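Aminoacyltransferase FemA (Staphylococcus aureus, PDB 1LRZ) adds glycines 2 and 3 of the pentaglycine bridge in staphylococcal peptidoglycan, taking them from glycyl-tRNA(Gly). Local coordinates at residues A[141-146]-A[151-156]. Sequence-based numbering, arbitrary orientation.
Sequences EHTGFH and PVLQIR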
ATOM      1  N   GLU A 141      -0.587   8.536 -27.723  1.00 26.60           N
ATOM      2  CA  GLU A 141      -2.025   8.776 -27.594  1.00 27.48           C
ATOM      3  C   GLU A 141      -2.607   8.344 -26.248  1.00 25.22           C
ATOM      4  O   GLU A 141      -2.544   7.169 -25.870  1.00 20.86           O
ATOM      5  CB  GLU A 141      -2.754   8.060 -28.732  1.00 31.86           C
ATOM      6  CG  GLU A 141      -2.082   8.290 -30.089  1.00 39.70           C
ATOM      7  CD  GLU A 141      -2.743   7.531 -31.229  1.00 46.38           C
ATOM      8  OE1 GLU A 141      -2.923   6.294 -31.110  1.00 48.62           O
ATOM      9  OE2 GLU A 141      -3.078   8.177 -32.250  1.00 51.27           O
ATOM     10  N   HIS A 142      -3.170   9.312 -25.532  1.00 23.76           N
ATOM     11  CA  HIS A 142      -3.776   9.071 -24.224  1.00 21.63           C
ATOM     12  C   HIS A 142      -4.990   8.153 -24.383  1.00 21.60           C
ATOM     13  O   HIS A 142      -5.804   8.369 -25.273  1.00 20.21           O
ATOM     14  CB  HIS A 142      -4.224  10.409 -23.618  1.00 21.26           C
ATOM     15  CG  HIS A 142      -4.686  10.306 -22.196  1.00 22.31           C
ATOM     16  ND1 HIS A 142      -5.882  10.836 -21.764  1.00 19.79           N
ATOM     17  CD2 HIS A 142      -4.095   9.766 -21.101  1.00 21.24           C
ATOM     18  CE1 HIS A 142      -6.009  10.630 -20.463  1.00 22.89           C
ATOM     19  NE2 HIS A 142      -4.938   9.981 -20.036  1.00 21.43           N
ATOM     20  N   THR A 143      -5.132   7.148 -23.522  1.00 19.43           N
ATOM     21  CA  THR A 143      -6.275   6.246 -23.641  1.00 19.53           C
ATOM     22  C   THR A 143      -7.544   6.818 -22.998  1.00 20.50           C
ATOM     23  O   THR A 143      -8.628   6.296 -23.210  1.00 19.60           O
ATOM     24  CB  THR A 143      -5.982   4.854 -23.027  1.00 20.53           C
ATOM     25  OG1 THR A 143      -6.001   4.931 -21.593  1.00 21.15           O
ATOM     26  CG2 THR A 143      -4.617   4.352 -23.485  1.00 18.08           C
ATOM     27  N   GLY A 144      -7.423   7.890 -22.217  1.00 21.08           N
ATOM     28  CA  GLY A 144      -8.620   8.464 -21.618  1.00 22.15           C
ATOM     29  C   GLY A 144      -8.658   8.453 -20.102  1.00 22.96           C
ATOM     30  O   GLY A 144      -7.819   7.820 -19.449  1.00 20.61           O
ATOM     31  N   PHE A 145      -9.637   9.150 -19.534  1.00 18.00           N
ATOM     32  CA  PHE A 145      -9.747   9.216 -18.081  1.00 20.87           C
ATOM     33  C   PHE A 145     -10.580   8.066 -17.543  1.00 20.12           C
ATOM     34  O   PHE A 145     -11.697   8.247 -17.066  1.00 20.25           O
ATOM     35  CB  PHE A 145     -10.315  10.582 -17.675  1.00 20.03           C
ATOM     36  CG  PHE A 145      -9.453  11.729 -18.130  1.00 20.30           C
ATOM     37  CD1 PHE A 145      -9.728  12.398 -19.316  1.00 19.88           C
ATOM     38  CD2 PHE A 145      -8.295  12.059 -17.427  1.00 20.08           C
ATOM     39  CE1 PHE A 145      -8.861  13.374 -19.805  1.00 22.82           C
ATOM     40  CE2 PHE A 145      -7.420  13.029 -17.904  1.00 21.30           C
ATOM     41  CZ  PHE A 145      -7.705  13.689 -19.097  1.00 21.93           C
ATOM     42  N   HIS A 146     -10.008   6.867 -17.619  1.00 20.06           N
ATOM     43  CA  HIS A 146     -10.704   5.682 -17.173  1.00 21.13           C
ATOM     44  C   HIS A 146     -10.798   5.600 -15.653  1.00 22.82           C
ATOM     45  O   HIS A 146      -9.986   6.158 -14.921  1.00 20.95           O
ATOM     46  CB  HIS A 146     -10.038   4.430 -17.756  1.00 19.40           C
ATOM     47  CG  HIS A 146      -8.591   4.269 -17.392  1.00 23.98           C
ATOM     48  ND1 HIS A 146      -8.180   3.576 -16.271  1.00 19.39           N
ATOM     49  CD2 HIS A 146      -7.460   4.663 -18.028  1.00 22.89           C
ATOM     50  CE1 HIS A 146      -6.858   3.546 -16.237  1.00 20.06           C
ATOM     51  NE2 HIS A 146      -6.395   4.199 -17.290  1.00 20.68           N
ATOM     52  N   PRO A 151      -8.757  -4.693 -16.362  1.00 41.90           N
ATOM     53  CA  PRO A 151      -7.983  -5.938 -16.338  1.00 41.09           C
ATOM     54  C   PRO A 151      -6.510  -5.708 -16.670  1.00 39.81           C
ATOM     55  O   PRO A 151      -5.632  -6.379 -16.133  1.00 39.09           O
ATOM     56  CB  PRO A 151      -8.677  -6.798 -17.397  1.00 42.57           C
ATOM     57  CG  PRO A 151     -10.076  -6.262 -17.417  1.00 41.35           C
ATOM     58  CD  PRO A 151      -9.845  -4.779 -17.350  1.00 41.49           C
ATOM     59  N   VAL A 152      -6.248  -4.745 -17.548  1.00 38.57           N
ATOM     60  CA  VAL A 152      -4.882  -4.451 -17.971  1.00 38.95           C
ATOM     61  C   VAL A 152      -4.283  -3.179 -17.381  1.00 37.30           C
ATOM     62  O   VAL A 152      -3.218  -3.215 -16.761  1.00 39.76           O
ATOM     63  CB  VAL A 152      -4.797  -4.329 -19.508  1.00 39.87           C
ATOM     64  CG1 VAL A 152      -3.355  -4.111 -19.935  1.00 40.58           C
ATOM     65  CG2 VAL A 152      -5.372  -5.573 -20.155  1.00 43.42           C
ATOM     66  N   LEU A 153      -4.968  -2.059 -17.572  1.00 31.07           N
ATOM     67  CA  LEU A 153      -4.468  -0.781 -17.091  1.00 29.14           C
ATOM     68  C   LEU A 153      -4.396  -0.652 -15.573  1.00 27.42           C
ATOM     69  O   LEU A 153      -5.299  -1.083 -14.849  1.00 28.96           O
ATOM     70  CB  LEU A 153      -5.324   0.349 -17.671  1.00 25.68           C
ATOM     71  CG  LEU A 153      -5.550   0.266 -19.184  1.00 25.07           C
ATOM     72  CD1 LEU A 153      -6.356   1.462 -19.661  1.00 25.41           C
ATOM     73  CD2 LEU A 153      -4.209   0.227 -19.899  1.00 23.07           C
ATOM     74  N   GLN A 154      -3.305  -0.059 -15.094  1.00 26.79           N
ATOM     75  CA  GLN A 154      -3.130   0.171 -13.664  1.00 24.21           C
ATOM     76  C   GLN A 154      -4.215   1.161 -13.207  1.00 23.38           C
ATOM     77  O   GLN A 154      -4.642   2.027 -13.979  1.00 18.59           O
ATOM     78  CB  GLN A 154      -1.740   0.772 -13.380  1.00 27.55           C
ATOM     79  CG  GLN A 154      -0.555  -0.109 -13.740  1.00 25.96           C
ATOM     80  CD  GLN A 154      -0.665  -1.500 -13.134  1.00 34.44           C
ATOM     81  OE1 GLN A 154      -0.955  -1.652 -11.946  1.00 35.88           O
ATOM     82  NE2 GLN A 154      -0.425  -2.524 -13.947  1.00 34.56           N
ATOM     83  N   ILE A 155      -4.663   1.028 -11.962  1.00 22.73           N
ATOM     84  CA  ILE A 155      -5.678   1.923 -11.416  1.00 23.94           C
ATOM     85  C   ILE A 155      -5.088   3.336 -11.369  1.00 22.20           C
ATOM     86  O   ILE A 155      -3.965   3.534 -10.891  1.00 19.35           O
ATOM     87  CB  ILE A 155      -6.109   1.473  -9.989  1.00 28.43           C
ATOM     88  CG1 ILE A 155      -7.133   2.452  -9.414  1.00 30.75           C
ATOM     89  CG2 ILE A 155      -4.907   1.386  -9.078  1.00 32.42           C
ATOM     90  CD1 ILE A 155      -8.384   2.594 -10.282  1.00 34.42           C
ATOM     91  N   ARG A 156      -5.847   4.308 -11.875  1.00 19.03           N
ATOM     92  CA  ARG A 156      -5.413   5.704 -11.941  1.00 18.45           C
ATOM     93  C   ARG A 156      -5.592   6.533 -10.670  1.00 16.52           C
ATOM     94  O   ARG A 156      -5.187   7.697 -10.642  1.00 16.74           O
ATOM     95  CB  ARG A 156      -6.125   6.456 -13.085  1.00 19.44           C
ATOM     96  CG  ARG A 156      -5.581   6.254 -14.489  1.00 23.56           C
ATOM     97  CD  ARG A 156      -6.079   7.367 -15.448  1.00 20.87           C
ATOM     98  NE  ARG A 156      -7.495   7.672 -15.248  1.00 19.12           N
ATOM     99  CZ  ARG A 156      -7.957   8.850 -14.841  1.00 19.75           C
ATOM    100  NH1 ARG A 156      -7.119   9.856 -14.599  1.00 15.92           N
ATOM    101  NH2 ARG A 156      -9.259   9.017 -14.653  1.00 13.67           N
TER
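His146 is clasped between Leu153 and Arg156, one on each face of its imidazole. Leu153 CD1 and Arg156 CD each lie 3.9 Å from the His146 ring centroid, 22° off the normal, which fits two CH-pi contacts. Gln154 O sits at the ring edge, near its plane, 3.5 Å from His146 CE1. With His146 CG between its backbone N and carbonyl carbon (chi1 59°), the ring is turned in between the two side chains. The Arg156 chain, bent at chi3, brings its guanidinium side-on to His146 O, which accepts two hydrogen bonds: from Arg156 NE (2.9 Å), in the carbonyl plane on a lone pair, and from Arg156 NH2 (3.0 Å), above that plane. One guanidinium face rests on Phe145 CA, while Arg156 NH1 lies at the edge of the Phe145 ring, 3.8 Å from Phe145 CD2. Phe145 centres an inverse gamma turn, closed by a weak His146 N to Gly144 O bond, in the connection between strand 141-142, at the border of the seven-strand sheet, and strand 157-162, inside the nine-strand one. In the second shell, Asp396 OD1 hydrogen-bonds His146 NE2, which probably helps fix the ring's rotation, and Arg156 NH1 makes a salt bridge to Glu392 and a hydrogen bond to Tyr393 O.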